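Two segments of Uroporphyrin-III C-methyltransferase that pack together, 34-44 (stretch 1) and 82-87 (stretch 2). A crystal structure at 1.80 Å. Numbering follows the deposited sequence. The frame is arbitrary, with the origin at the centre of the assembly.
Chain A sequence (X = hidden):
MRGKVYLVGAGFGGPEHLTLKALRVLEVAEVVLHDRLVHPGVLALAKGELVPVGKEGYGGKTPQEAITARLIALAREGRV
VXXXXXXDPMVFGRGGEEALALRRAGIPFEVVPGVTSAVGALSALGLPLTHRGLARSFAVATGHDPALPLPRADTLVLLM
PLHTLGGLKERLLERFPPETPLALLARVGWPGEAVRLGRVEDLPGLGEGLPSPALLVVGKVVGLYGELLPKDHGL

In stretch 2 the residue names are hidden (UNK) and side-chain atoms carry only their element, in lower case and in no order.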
# COMPACT_ATOMS: atom_id res chain seq x y z
N HIS A 34 7.98 6.80 18.39
CA HIS A 34 7.91 7.16 16.98
C HIS A 34 9.24 7.34 16.26
O HIS A 34 10.21 7.83 16.83
CB HIS A 34 7.10 8.45 16.83
CG HIS A 34 7.81 9.67 17.36
ND1 HIS A 34 8.77 10.34 16.64
CD2 HIS A 34 7.71 10.32 18.54
CE1 HIS A 34 9.23 11.35 17.35
NE2 HIS A 34 8.61 11.36 18.51
N ASP A 35 9.25 6.96 14.98
CA ASP A 35 10.44 7.12 14.14
C ASP A 35 10.79 8.61 14.10
O ASP A 35 9.90 9.46 14.12
CB ASP A 35 10.15 6.65 12.72
CG ASP A 35 10.13 5.15 12.59
OD1 ASP A 35 9.71 4.66 11.53
OD2 ASP A 35 10.54 4.46 13.55
N ARG A 36 12.08 8.91 14.04
CA ARG A 36 12.56 10.29 13.99
C ARG A 36 11.98 11.07 12.81
O ARG A 36 11.64 12.24 12.94
CB ARG A 36 14.09 10.32 13.87
CG ARG A 36 14.86 9.59 14.95
CD ARG A 36 15.03 10.42 16.21
NE ARG A 36 15.95 9.79 17.15
CZ ARG A 36 16.33 10.32 18.31
NH1 ARG A 36 15.89 11.52 18.67
NH2 ARG A 36 17.17 9.67 19.10
N LEU A 37 11.88 10.42 11.66
CA LEU A 37 11.39 11.06 10.44
C LEU A 37 9.87 11.11 10.26
O LEU A 37 9.39 11.23 9.14
CB LEU A 37 12.03 10.39 9.21
CG LEU A 37 12.53 11.24 8.03
CD1 LEU A 37 13.30 10.33 7.08
CD2 LEU A 37 11.39 11.93 7.31
N VAL A 38 9.11 11.00 11.34
CA VAL A 38 7.65 11.06 11.21
C VAL A 38 7.21 12.51 11.07
O VAL A 38 7.64 13.38 11.84
CB VAL A 38 6.94 10.39 12.41
CG1 VAL A 38 5.46 10.74 12.41
CG2 VAL A 38 7.11 8.88 12.33
N HIS A 39 6.35 12.77 10.09
CA HIS A 39 5.84 14.11 9.81
C HIS A 39 5.36 14.84 11.06
O HIS A 39 4.64 14.27 11.89
CB HIS A 39 4.70 14.02 8.78
CG HIS A 39 4.32 15.33 8.17
ND1 HIS A 39 3.64 16.31 8.85
CD2 HIS A 39 4.52 15.81 6.92
CE1 HIS A 39 3.43 17.34 8.05
NE2 HIS A 39 3.95 17.06 6.87
N PRO A 40 5.76 16.11 11.22
CA PRO A 40 5.39 16.94 12.37
C PRO A 40 3.89 17.01 12.61
O PRO A 40 3.44 16.98 13.76
CB PRO A 40 5.97 18.31 12.00
CG PRO A 40 7.18 17.96 11.18
CD PRO A 40 6.66 16.84 10.30
N GLY A 41 3.12 17.09 11.53
CA GLY A 41 1.67 17.17 11.64
C GLY A 41 1.07 15.92 12.25
O GLY A 41 0.03 15.97 12.90
N VAL A 42 1.71 14.77 12.01
CA VAL A 42 1.23 13.52 12.57
C VAL A 42 1.58 13.47 14.05
O VAL A 42 0.73 13.14 14.89
CB VAL A 42 1.84 12.29 11.84
CG1 VAL A 42 1.39 11.01 12.51
CG2 VAL A 42 1.41 12.29 10.37
N LEU A 43 2.82 13.80 14.39
CA LEU A 43 3.22 13.77 15.80
C LEU A 43 2.34 14.70 16.63
O LEU A 43 1.94 14.37 17.75
CB LEU A 43 4.70 14.18 15.95
CG LEU A 43 5.74 13.25 15.31
CD1 LEU A 43 7.14 13.83 15.50
CD2 LEU A 43 5.64 11.86 15.93
N ALA A 44 2.01 15.87 16.08
CA ALA A 44 1.19 16.85 16.77
C ALA A 44 -0.17 16.30 17.21
O ALA A 44 -0.77 16.79 18.16
CB ALA A 44 0.99 18.07 15.89
N UNK A 82 1.85 2.91 21.72
CA UNK A 82 1.90 2.79 20.28
C UNK A 82 3.30 2.95 19.73
O UNK A 82 4.11 3.71 20.26
c UNK A 82 0.98 3.82 19.63
N UNK A 83 3.57 2.19 18.68
CA UNK A 83 4.83 2.25 17.96
C UNK A 83 4.36 2.95 16.68
O UNK A 83 3.53 2.41 15.94
c UNK A 83 5.32 0.83 17.64
n UNK A 83 8.86 3.29 15.88
c UNK A 83 6.53 0.76 16.72
c UNK A 83 7.83 1.14 17.41
n UNK A 83 8.94 1.07 16.47
c UNK A 83 9.40 2.09 15.76
n UNK A 83 10.40 1.90 14.90
N UNK A 84 4.85 4.16 16.43
CA UNK A 84 4.44 4.94 15.25
C UNK A 84 5.55 4.90 14.21
O UNK A 84 6.67 5.34 14.47
c UNK A 84 2.22 6.79 14.03
c UNK A 84 3.57 7.32 14.57
c UNK A 84 3.38 8.71 15.19
c UNK A 84 4.13 6.38 15.66
N UNK A 85 5.21 4.38 13.04
CA UNK A 85 6.18 4.20 11.96
C UNK A 85 5.76 4.80 10.62
O UNK A 85 4.59 4.80 10.26
c UNK A 85 6.13 0.39 12.81
c UNK A 85 7.56 -0.07 12.57
c UNK A 85 6.05 1.89 13.03
n UNK A 85 7.63 -1.54 12.47
c UNK A 85 6.42 2.70 11.78
N UNK A 86 6.74 5.31 9.88
CA UNK A 86 6.43 5.87 8.58
C UNK A 86 5.81 4.81 7.68
O UNK A 86 6.14 3.63 7.79
N UNK A 87 4.91 5.25 6.80
CA UNK A 87 4.24 4.34 5.87
C UNK A 87 3.34 3.36 6.59
O UNK A 87 2.56 3.74 7.45

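Position 82 carries a single side-chain carbon, bonded to CA and ending there. It lies out of reach of stretch 1, within a strand that began earlier in the chain. One carbon and nothing more is alanine, Ala82.

At position 83 the side chain runs through three carbons to a nitrogen, then to a carbon bearing two more nitrogens. The CA-to-CB bond points sideways, yet the far end swings in until one terminal nitrogen lies 2.9 Å from OD2 of Asp35. A planar group of three nitrogens around one carbon is a guanidinium, so this is Arg83. Both NH1 (3.1 Å) and NH2 (2.9 Å) of Arg83 donate to OD2 of Asp35, which sits at the guanidinium edge, near its plane; NE is bonded elsewhere in the structure.

Position 84 has four carbons, forked at the second, with no polar atom. One branch tip approaches three apolar side chains of stretch 1: CG1 of Val38 at 4.0 Å, CG1 of Val42 at 4.1 Å and CD2 of Leu43 at 3.9 Å. The fork beyond CB identifies leucine, Leu84, and the tip is its CD2. The contact covers more of Leu84 than of any other residue in the two stretches.

Position 85 shows four carbons in a row ending in nitrogen. The CA-to-CB bond points away overall, although CB still lies 3.8 Å from OD1 of Asp35. The unbranched chain with its terminal nitrogen is the signature of lysine, Lys85.

Position 86 has no side-chain atoms. Its N makes a weak hydrogen bond to OD1 of Asp35 at 3.5 Å. With no side chain it is Gly86. An ideal CB would have room here, so this contact alone does not demand glycine.

Position 87 also lacks a side chain and does not touch stretch 1. Its phi of 66° favours glycine by itself, and it is Gly87.

The contact combines a short parallel bridge, a carboxylate hub and an apolar pocket. His34 pairs with Leu84, their side chains on the same face of the sheet, and Asp35 N donates to Leu84 O at 3.1 Å. Asp35 then gives OD2 to the Arg83 salt bridge and OD1 to the backbone of Gly86, tying one acid to the Arg83 side chain and to the Gly86 backbone. After Asp35 the chain makes a type I turn to Val38 and enters a helix, where ND1 of His39 caps N of Gly41 at 2.8 Å. This path brings Val38, Val42 and Leu43 around Leu84: the strand supplies one apolar plug, and the turn and helix build its socket.

Stretch 2 82-87: ARLKGG
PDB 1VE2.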